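ECL CdiI (PDB 4NTQ) serves as the immunity protein of a contact-dependent growth inhibition system, binding the toxic RNase domain of its cognate CdiA. Local coordinates at residues M1-F5 and S135-F139; D86-Q92 and S127-L133; H61-A65 and I109-I113. All blocks are in the same frame, centred on the assembly; numbering follows the deposited sequence.

Contacts 2 and 3 sit at the two outer edges of one antiparallel sheet, ordered 61-65, 76-85, 88-97, 129-132, with centres about 15 Å apart and nearest atoms about 7 Å apart. Along the chain the segments of these two alternate, and contact 1 encloses both by joining residues 1-5 to the helix 133-144 that directly follows strand 129-132. Contact 1 lies about 12 Å from contact 2 and about 17 Å from contact 3, centre to centre, yet touches each: Phe2 packs on Thr131 and on Leu64. The N-terminal strand is thereby tied into the same core as the four-stranded sheet, whose contact 2 end reaches the toxin chain.

Contact 1. Residues M1-F5 and S135-F139; sequences MFGIF and SVLDF
Phe2 and Phe139 both place CG anti to the backbone N (chi1 173° for Phe2), which swings the two rings together where strand 2-5 runs past helix 135-139. They form an offset edge-to-face pair, with the edge of Phe2 turned to the face of Phe139, centroids 5.5 Å apart and planes at 85°. Their closest side-chain atoms, Phe2 CE1 and Phe139 CD2, are 3.7 Å apart. Gly3 supplies a CH-pi contact to the same acceptor ring: its CA lies 3.6 Å from the Phe139 centroid and 11° off the ring normal. At the backbone angles of Gly3 a CB would be pressed against the carbonyl O of Phe2 and would also run into the Phe139 ring; with none there, the ring settles over CA. Farther along, Ile4 N is 3.6 Å from Phe139 CZ, while Val136 CG2 meets Phe2 CD1 at 4.2 Å.

Polar traffic passes through one water, which accepts from Phe2 N at 2.7 Å and donates to Ser135 O at 2.8 Å. Ser135 O also receives the helical bond from Phe139 N, and Ser135 OG bonds to Thr131 and Asp132. Gly3 and Phe5 bond through their backbones to Val24 and Ser22 of strand 16-25, and Met1 to Asn26 just past its end. Phe2 N, by contrast, is served by the water, in a junction of N-terminal strand and C-terminal helix that otherwise rests on aromatic and aliphatic contacts.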
loop_
_atom_site.group_PDB
_atom_site.type_symbol
_atom_site.label_atom_id
_atom_site.label_comp_id
_atom_site.label_asym_id
_atom_site.label_seq_id
_atom_site.Cartn_x
_atom_site.Cartn_y
_atom_site.Cartn_z
HETATM N N MSE B 1 -6.783 5.545 -17.278
HETATM C CA MSE B 1 -5.438 4.999 -17.350
HETATM C C MSE B 1 -5.259 4.167 -16.071
HETATM O O MSE B 1 -6.036 4.301 -15.120
HETATM C CB MSE B 1 -4.401 6.143 -17.406
HETATM C CG MSE B 1 -3.750 6.524 -18.811
HETATM SE SE MSE B 1 -2.038 6.991 -18.296
HETATM C CE MSE B 1 -1.726 5.500 -17.382
ATOM N N PHE B 2 -4.269 3.285 -16.053
ATOM C CA PHE B 2 -3.855 2.661 -14.803
ATOM C C PHE B 2 -2.360 2.710 -14.673
ATOM O O PHE B 2 -1.641 2.447 -15.640
ATOM C CB PHE B 2 -4.251 1.181 -14.694
ATOM C CG PHE B 2 -3.655 0.506 -13.467
ATOM C CD1 PHE B 2 -2.498 -0.252 -13.558
ATOM C CD2 PHE B 2 -4.226 0.683 -12.219
ATOM C CE1 PHE B 2 -1.936 -0.845 -12.426
ATOM C CE2 PHE B 2 -3.669 0.105 -11.093
ATOM C CZ PHE B 2 -2.521 -0.666 -11.195
ATOM N N GLY B 3 -1.881 2.987 -13.466
ATOM C CA GLY B 3 -0.457 2.873 -13.233
ATOM C C GLY B 3 0.037 3.613 -12.023
ATOM O O GLY B 3 -0.729 4.219 -11.279
ATOM N N ILE B 4 1.346 3.543 -11.836
ATOM C CA ILE B 4 2.013 4.191 -10.742
ATOM C C ILE B 4 3.137 5.041 -11.333
ATOM O O ILE B 4 4.001 4.516 -12.034
ATOM C CB ILE B 4 2.588 3.143 -9.790
ATOM C CG1 ILE B 4 1.464 2.275 -9.214
ATOM C CG2 ILE B 4 3.413 3.831 -8.695
ATOM C CD1 ILE B 4 1.964 1.100 -8.377
ATOM N N PHE B 5 3.129 6.344 -11.041
ATOM C CA PHE B 5 3.976 7.302 -11.752
ATOM C C PHE B 5 4.754 8.210 -10.815
ATOM O O PHE B 5 4.221 8.690 -9.823
ATOM C CB PHE B 5 3.107 8.168 -12.665
ATOM C CG PHE B 5 2.241 7.376 -13.582
ATOM C CD1 PHE B 5 2.723 6.962 -14.813
ATOM C CD2 PHE B 5 0.952 7.007 -13.198
ATOM C CE1 PHE B 5 1.939 6.225 -15.664
ATOM C CE2 PHE B 5 0.162 6.261 -14.042
ATOM C CZ PHE B 5 0.663 5.867 -15.271
ATOM N N SER B 135 -6.385 -1.155 -19.813
ATOM C CA SER B 135 -5.581 -0.087 -19.241
ATOM C C SER B 135 -4.453 -0.709 -18.411
ATOM O O SER B 135 -3.374 -0.132 -18.281
ATOM C CB SER B 135 -6.434 0.890 -18.429
ATOM O OG SER B 135 -6.911 0.257 -17.263
ATOM N N VAL B 136 -4.692 -1.905 -17.884
ATOM C CA VAL B 136 -3.651 -2.619 -17.149
ATOM C C VAL B 136 -2.627 -3.208 -18.112
ATOM O O VAL B 136 -1.423 -3.185 -17.854
ATOM C CB VAL B 136 -4.237 -3.724 -16.259
ATOM C CG1 VAL B 136 -3.116 -4.537 -15.617
ATOM C CG2 VAL B 136 -5.140 -3.108 -15.189
ATOM N N LEU B 137 -3.115 -3.734 -19.228
ATOM C CA LEU B 137 -2.230 -4.196 -20.283
ATOM C C LEU B 137 -1.285 -3.081 -20.722
ATOM O O LEU B 137 -0.081 -3.299 -20.833
ATOM C CB LEU B 137 -3.043 -4.673 -21.471
ATOM C CG LEU B 137 -3.783 -5.984 -21.275
ATOM C CD1 LEU B 137 -4.612 -6.328 -22.524
ATOM C CD2 LEU B 137 -2.776 -7.076 -20.948
ATOM N N ASP B 138 -1.827 -1.890 -20.971
ATOM C CA ASP B 138 -0.998 -0.778 -21.438
ATOM C C ASP B 138 0.119 -0.496 -20.417
ATOM O O ASP B 138 1.293 -0.389 -20.777
ATOM C CB ASP B 138 -1.842 0.480 -21.692
ATOM C CG ASP B 138 -2.879 0.292 -22.806
ATOM O OD1 ASP B 138 -2.625 -0.496 -23.749
ATOM O OD2 ASP B 138 -3.956 0.933 -22.726
ATOM N N PHE B 139 -0.245 -0.434 -19.137
ATOM C CA PHE B 139 0.748 -0.246 -18.086
ATOM C C PHE B 139 1.768 -1.389 -18.034
ATOM O O PHE B 139 2.953 -1.167 -17.816
ATOM C CB PHE B 139 0.070 -0.103 -16.724
ATOM C CG PHE B 139 1.026 0.191 -15.602
ATOM C CD1 PHE B 139 1.818 1.324 -15.633
ATOM C CD2 PHE B 139 1.107 -0.654 -14.508
ATOM C CE1 PHE B 139 2.685 1.606 -14.599
ATOM C CE2 PHE B 139 1.970 -0.393 -13.474
ATOM C CZ PHE B 139 2.767 0.746 -13.515
HETATM O O HOH W 1 -3.013 2.638 -18.399
#

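Contact 2. Residues D86-Q92 and S127-L133; sequences DEKVYVQ and SEWHTDL
Val89 pairs with Thr131 and Val91 with Trp129 where strands 88-92 and 129-132 run antiparallel, and four backbone bonds account for both polar atoms of each hydrogen-bonded pair. Val89 N reaches Thr131 O at 2.8 Å and Thr131 N returns to Val89 O at 3.0 Å; Val91 N and Trp129 N trade bonds with each other's O in the same way. Val91 O carries more than its N-H partner, since Trp129 CE3 comes to its carbonyl at 3.4 Å with the indole edge foremost. Beyond the strand, Leu133 N donates to Glu87 O at 2.9 Å, approaching well above the carbonyl plane (59° out of it).

Side chains extend the pairing. Gln92, extended beyond CG, sends NE2 to Glu128 OE2 at 3.0 Å with an N-H...O angle of 162°; the oxygen lies in the amide plane but is met on its anti side, by an approach tilted out of the carboxylate plane. Glu128 OE2 has a stronger partner in Arg116, by a salt bridge, and Gln92 NE2 also bonds to Thr117 O. The Glu128 carboxylate crosses the Tyr90 ring at a slant, OE1 3.4 Å from Tyr90 CD1 and the planes 34° apart, while Arg116 makes a cation-pi contact with that ring. At the far end Thr131 OG1 bonds to Ser135 OG, and Asp132, the N-cap of helix 133-144, caps a backbone N just into the helix with its side chain. Asp132 OD2 accepts from a water at 2.9 Å; the same water donates weakly to Glu87 OE1.

The Glu128 carboxylate is thus held inside the chain by Arg116 and Gln92, while Glu128 N and Ser127 OG bond to Asp235 of the Contact-dependent inhibitor A chain: one short segment serves both the sheet and the toxin interface.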
loop_
_atom_site.group_PDB
_atom_site.type_symbol
_atom_site.label_atom_id
_atom_site.label_comp_id
_atom_site.label_asym_id
_atom_site.label_seq_id
_atom_site.Cartn_x
_atom_site.Cartn_y
_atom_site.Cartn_z
ATOM N N ASP B 86 -12.691 -11.198 -16.204
ATOM C CA ASP B 86 -12.964 -10.856 -17.594
ATOM C C ASP B 86 -12.220 -9.588 -18.063
ATOM O O ASP B 86 -10.988 -9.580 -18.044
ATOM C CB ASP B 86 -14.467 -10.815 -17.836
ATOM C CG ASP B 86 -15.146 -12.114 -17.428
ATOM O OD1 ASP B 86 -16.312 -12.071 -16.970
ATOM O OD2 ASP B 86 -14.493 -13.173 -17.548
ATOM N N GLU B 87 -12.945 -8.543 -18.471
ATOM C CA GLU B 87 -12.312 -7.313 -18.957
ATOM C C GLU B 87 -12.334 -6.236 -17.886
ATOM O O GLU B 87 -12.109 -5.057 -18.163
ATOM C CB GLU B 87 -13.012 -6.795 -20.210
ATOM C CG GLU B 87 -12.958 -7.741 -21.404
ATOM C CD GLU B 87 -11.576 -7.821 -22.022
ATOM O OE1 GLU B 87 -10.966 -6.752 -22.245
ATOM O OE2 GLU B 87 -11.095 -8.950 -22.271
ATOM N N LYS B 88 -12.614 -6.646 -16.655
ATOM C CA LYS B 88 -12.665 -5.715 -15.540
ATOM C C LYS B 88 -11.602 -6.091 -14.529
ATOM O O LYS B 88 -11.334 -7.267 -14.316
ATOM C CB LYS B 88 -14.053 -5.725 -14.888
ATOM C CG LYS B 88 -14.222 -4.675 -13.790
ATOM C CD LYS B 88 -15.692 -4.427 -13.419
ATOM C CE LYS B 88 -16.448 -3.731 -14.544
ATOM N NZ LYS B 88 -17.816 -3.327 -14.119
ATOM N N VAL B 89 -10.981 -5.085 -13.919
ATOM C CA VAL B 89 -9.933 -5.313 -12.936
ATOM C C VAL B 89 -10.279 -4.576 -11.660
ATOM O O VAL B 89 -10.428 -3.360 -11.682
ATOM C CB VAL B 89 -8.567 -4.800 -13.423
ATOM C CG1 VAL B 89 -7.483 -5.173 -12.422
ATOM C CG2 VAL B 89 -8.233 -5.380 -14.797
ATOM N N TYR B 90 -10.429 -5.314 -10.557
ATOM C CA TYR B 90 -10.670 -4.699 -9.252
ATOM C C TYR B 90 -9.338 -4.454 -8.582
ATOM O O TYR B 90 -8.398 -5.232 -8.749
ATOM C CB TYR B 90 -11.580 -5.561 -8.362
ATOM C CG TYR B 90 -12.926 -5.820 -8.999
ATOM C CD1 TYR B 90 -13.953 -4.878 -8.920
ATOM C CD2 TYR B 90 -13.157 -6.988 -9.722
ATOM C CE1 TYR B 90 -15.184 -5.104 -9.542
ATOM C CE2 TYR B 90 -14.381 -7.226 -10.341
ATOM C CZ TYR B 90 -15.384 -6.280 -10.252
ATOM O OH TYR B 90 -16.585 -6.521 -10.869
ATOM N N VAL B 91 -9.262 -3.355 -7.839
ATOM C CA VAL B 91 -8.034 -2.944 -7.209
ATOM C C VAL B 91 -8.301 -2.628 -5.753
ATOM O O VAL B 91 -9.232 -1.880 -5.413
ATOM C CB VAL B 91 -7.434 -1.675 -7.876
ATOM C CG1 VAL B 91 -6.032 -1.410 -7.333
ATOM C CG2 VAL B 91 -7.402 -1.807 -9.390
ATOM N N GLN B 92 -7.463 -3.189 -4.893
ATOM C CA GLN B 92 -7.597 -3.004 -3.463
ATOM C C GLN B 92 -6.244 -2.567 -2.953
ATOM O O GLN B 92 -5.241 -2.697 -3.657
ATOM C CB GLN B 92 -8.042 -4.306 -2.791
ATOM C CG GLN B 92 -9.463 -4.675 -3.142
ATOM C CD GLN B 92 -9.990 -5.876 -2.375
ATOM O OE1 GLN B 92 -9.410 -6.312 -1.380
ATOM N NE2 GLN B 92 -11.102 -6.422 -2.846
ATOM N N SER B 127 -12.089 -1.514 0.908
ATOM C CA SER B 127 -11.930 -0.470 -0.088
ATOM C C SER B 127 -11.582 -1.098 -1.437
ATOM O O SER B 127 -10.785 -2.026 -1.509
ATOM C CB SER B 127 -10.859 0.530 0.344
ATOM O OG SER B 127 -11.254 1.286 1.482
ATOM N N GLU B 128 -12.192 -0.600 -2.504
ATOM C CA GLU B 128 -11.999 -1.181 -3.830
ATOM C C GLU B 128 -12.248 -0.167 -4.953
ATOM O O GLU B 128 -13.166 0.649 -4.886
ATOM C CB GLU B 128 -12.918 -2.399 -4.012
ATOM C CG GLU B 128 -12.601 -3.238 -5.238
ATOM C CD GLU B 128 -13.441 -4.510 -5.317
ATOM O OE1 GLU B 128 -14.636 -4.417 -5.667
ATOM O OE2 GLU B 128 -12.904 -5.600 -5.034
ATOM N N TRP B 129 -11.431 -0.227 -5.991
ATOM C CA TRP B 129 -11.625 0.631 -7.152
ATOM C C TRP B 129 -11.603 -0.266 -8.391
ATOM O O TRP B 129 -11.237 -1.439 -8.305
ATOM C CB TRP B 129 -10.502 1.676 -7.229
ATOM C CG TRP B 129 -10.446 2.644 -6.054
ATOM C CD1 TRP B 129 -10.886 3.940 -6.042
ATOM C CD2 TRP B 129 -9.908 2.396 -4.744
ATOM N NE1 TRP B 129 -10.666 4.508 -4.808
ATOM C CE2 TRP B 129 -10.061 3.585 -3.996
ATOM C CE3 TRP B 129 -9.313 1.292 -4.135
ATOM C CZ2 TRP B 129 -9.641 3.697 -2.666
ATOM C CZ3 TRP B 129 -8.904 1.399 -2.808
ATOM C CH2 TRP B 129 -9.063 2.598 -2.089
ATOM N N HIS B 130 -11.975 0.269 -9.548
ATOM C CA HIS B 130 -11.895 -0.549 -10.741
ATOM C C HIS B 130 -11.420 0.181 -11.980
ATOM O O HIS B 130 -11.588 1.388 -12.112
ATOM C CB HIS B 130 -13.218 -1.252 -11.012
ATOM C CG HIS B 130 -14.342 -0.324 -11.346
ATOM N ND1 HIS B 130 -15.144 0.255 -10.382
ATOM C CD2 HIS B 130 -14.821 0.101 -12.539
ATOM C CE1 HIS B 130 -16.057 1.009 -10.967
ATOM N NE2 HIS B 130 -15.888 0.929 -12.278
ATOM N N THR B 131 -10.808 -0.585 -12.877
ATOM C CA THR B 131 -10.397 -0.105 -14.179
ATOM C C THR B 131 -10.465 -1.272 -15.164
ATOM O O THR B 131 -10.611 -2.416 -14.753
ATOM C CB THR B 131 -8.975 0.495 -14.128
ATOM O OG1 THR B 131 -8.666 1.064 -15.394
ATOM C CG2 THR B 131 -7.918 -0.564 -13.776
ATOM N N ASP B 132 -10.375 -0.990 -16.460
ATOM C CA ASP B 132 -10.552 -2.037 -17.467
ATOM C C ASP B 132 -9.247 -2.810 -17.701
ATOM O O ASP B 132 -8.166 -2.330 -17.375
ATOM C CB ASP B 132 -11.059 -1.434 -18.773
ATOM C CG ASP B 132 -9.998 -0.619 -19.479
ATOM O OD1 ASP B 132 -9.358 0.225 -18.830
ATOM O OD2 ASP B 132 -9.781 -0.835 -20.680
ATOM N N LEU B 133 -9.354 -4.014 -18.253
ATOM C CA LEU B 133 -8.182 -4.845 -18.525
ATOM C C LEU B 133 -7.192 -4.157 -19.448
ATOM O O LEU B 133 -5.987 -4.186 -19.190
ATOM C CB LEU B 133 -8.596 -6.178 -19.141
ATOM C CG LEU B 133 -7.465 -7.164 -19.392
ATOM C CD1 LEU B 133 -6.677 -7.353 -18.100
ATOM C CD2 LEU B 133 -8.035 -8.491 -19.883
HETATM O O HOH W 2 -10.326 -3.635 -21.251
#

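Contact 3. Residues H61-A65 and I109-I113; sequences HSALA and INKFI
Asn110 grips strand 61-65 with two oxygens. Its backbone O accepts from His61 NE2 at 2.8 Å in a nearly straight bond (166°), with the donor on a lone pair in the carbonyl plane and the oxygen in the plane of the imidazole. His61 CG stands between its backbone N and carbonyl carbon (chi1 53°), carrying the ring out to this oxygen. The side-chain OD1 of Asn110 takes Ala63 N at 2.7 Å, again in the carbonyl plane. Ile113 completes the hold on the histidine: CG2 sits over one face of the ring, 3.6 Å from the His61 centroid and 19° off the normal. Ala63 CB fits between two isoleucines, 3.7 Å from Ile109 CD1 and 3.6 Å from Ile113 CG1, and Ile109 CD1 reaches on to Ala65 CB at 3.9 Å.

Strand 61-65 is an outermost strand of the four-stranded antiparallel sheet, bonded to strand 76-85 through the backbones of Ser62 and Leu64. The backbone N of Ala63 points to the other side, and there a 3-10 turn, rather than another strand, supplies its acceptor. That turn, which includes 109-111, belongs to the long connection between strands 88-97 and 129-132.

One shell out, Phe112 N bonds to Ile109 O at 3.0 Å, closing the turn that presents Asn110. The amide of Asn110 is fixed in rotation from its other end, because ND2 donates to Glu54 OE1 and Ser51 OG on helix 41-58. Ser51 also touches the strand itself, its OG bonding to Ala63 O and its backbone O to Ser62 OG. Ile109 also packs on Thr79 and Ile113 on Tyr83, both of strand 76-85.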
loop_
_atom_site.group_PDB
_atom_site.type_symbol
_atom_site.label_atom_id
_atom_site.label_comp_id
_atom_site.label_asym_id
_atom_site.label_seq_id
_atom_site.Cartn_x
_atom_site.Cartn_y
_atom_site.Cartn_z
ATOM N N HIS B 61 -4.423 -12.693 -9.776
ATOM C CA HIS B 61 -4.160 -11.383 -9.205
ATOM C C HIS B 61 -2.728 -10.934 -9.411
ATOM O O HIS B 61 -1.847 -11.748 -9.670
ATOM C CB HIS B 61 -4.505 -11.348 -7.713
ATOM C CG HIS B 61 -3.859 -12.440 -6.913
ATOM N ND1 HIS B 61 -4.525 -13.601 -6.561
ATOM C CD2 HIS B 61 -2.613 -12.546 -6.394
ATOM C CE1 HIS B 61 -3.712 -14.372 -5.859
ATOM N NE2 HIS B 61 -2.548 -13.760 -5.746
ATOM N N SER B 62 -2.507 -9.626 -9.291
ATOM C CA SER B 62 -1.170 -9.032 -9.373
ATOM C C SER B 62 -0.958 -8.058 -8.227
ATOM O O SER B 62 -1.611 -7.009 -8.155
ATOM C CB SER B 62 -0.991 -8.285 -10.694
ATOM O OG SER B 62 -0.746 -9.199 -11.746
ATOM N N ALA B 63 -0.059 -8.402 -7.321
ATOM C CA ALA B 63 0.229 -7.511 -6.215
ATOM C C ALA B 63 1.365 -6.598 -6.601
ATOM O O ALA B 63 2.442 -7.086 -6.980
ATOM C CB ALA B 63 0.591 -8.300 -4.988
ATOM N N LEU B 64 1.113 -5.286 -6.508
ATOM C CA LEU B 64 2.107 -4.253 -6.807
ATOM C C LEU B 64 2.579 -3.600 -5.518
ATOM O O LEU B 64 1.852 -2.791 -4.941
ATOM C CB LEU B 64 1.495 -3.148 -7.677
ATOM C CG LEU B 64 0.783 -3.562 -8.961
ATOM C CD1 LEU B 64 0.182 -2.352 -9.672
ATOM C CD2 LEU B 64 1.731 -4.283 -9.878
ATOM N N ALA B 65 3.792 -3.923 -5.078
ATOM C CA ALA B 65 4.328 -3.359 -3.842
ATOM C C ALA B 65 4.668 -1.878 -4.018
ATOM O O ALA B 65 5.242 -1.481 -5.031
ATOM C CB ALA B 65 5.564 -4.124 -3.397
ATOM N N ILE B 109 5.664 -12.408 -4.002
ATOM C CA ILE B 109 4.592 -11.550 -3.483
ATOM C C ILE B 109 3.160 -12.019 -3.813
ATOM O O ILE B 109 2.240 -11.840 -3.017
ATOM C CB ILE B 109 4.780 -10.070 -3.918
ATOM C CG1 ILE B 109 3.761 -9.158 -3.237
ATOM C CG2 ILE B 109 4.646 -9.923 -5.411
ATOM C CD1 ILE B 109 3.934 -7.662 -3.564
ATOM N N ASN B 110 2.969 -12.614 -4.982
ATOM C CA ASN B 110 1.628 -13.009 -5.373
ATOM C C ASN B 110 1.106 -14.209 -4.578
ATOM O O ASN B 110 -0.103 -14.401 -4.490
ATOM C CB ASN B 110 1.520 -13.221 -6.889
ATOM C CG ASN B 110 1.360 -11.910 -7.644
ATOM O OD1 ASN B 110 0.692 -10.999 -7.174
ATOM N ND2 ASN B 110 1.992 -11.805 -8.801
ATOM N N LYS B 111 2.021 -14.990 -3.993
ATOM C CA LYS B 111 1.661 -16.076 -3.075
ATOM C C LYS B 111 1.127 -15.543 -1.742
ATOM O O LYS B 111 0.410 -16.245 -1.037
ATOM C CB LYS B 111 2.861 -17.000 -2.797
ATOM C CG LYS B 111 3.390 -17.776 -3.995
ATOM C CD LYS B 111 2.327 -18.688 -4.596
ATOM C CE LYS B 111 1.872 -19.768 -3.613
ATOM N NZ LYS B 111 0.809 -20.659 -4.190
ATOM N N PHE B 112 1.480 -14.304 -1.395
ATOM C CA PHE B 112 1.115 -13.760 -0.083
ATOM C C PHE B 112 -0.243 -13.079 -0.121
ATOM O O PHE B 112 -0.708 -12.513 0.858
ATOM C CB PHE B 112 2.214 -12.825 0.439
ATOM C CG PHE B 112 3.491 -13.540 0.772
ATOM C CD1 PHE B 112 3.851 -13.776 2.095
ATOM C CD2 PHE B 112 4.316 -14.014 -0.238
ATOM C CE1 PHE B 112 5.028 -14.456 2.405
ATOM C CE2 PHE B 112 5.491 -14.697 0.058
ATOM C CZ PHE B 112 5.850 -14.918 1.388
ATOM N N ILE B 113 -0.874 -13.165 -1.275
ATOM C CA ILE B 113 -2.149 -12.516 -1.521
ATOM C C ILE B 113 -3.165 -13.610 -1.721
ATOM O O ILE B 113 -2.900 -14.555 -2.476
ATOM C CB ILE B 113 -2.094 -11.721 -2.844
ATOM C CG1 ILE B 113 -1.157 -10.515 -2.699
ATOM C CG2 ILE B 113 -3.494 -11.324 -3.290
ATOM C CD1 ILE B 113 -1.360 -9.726 -1.409
#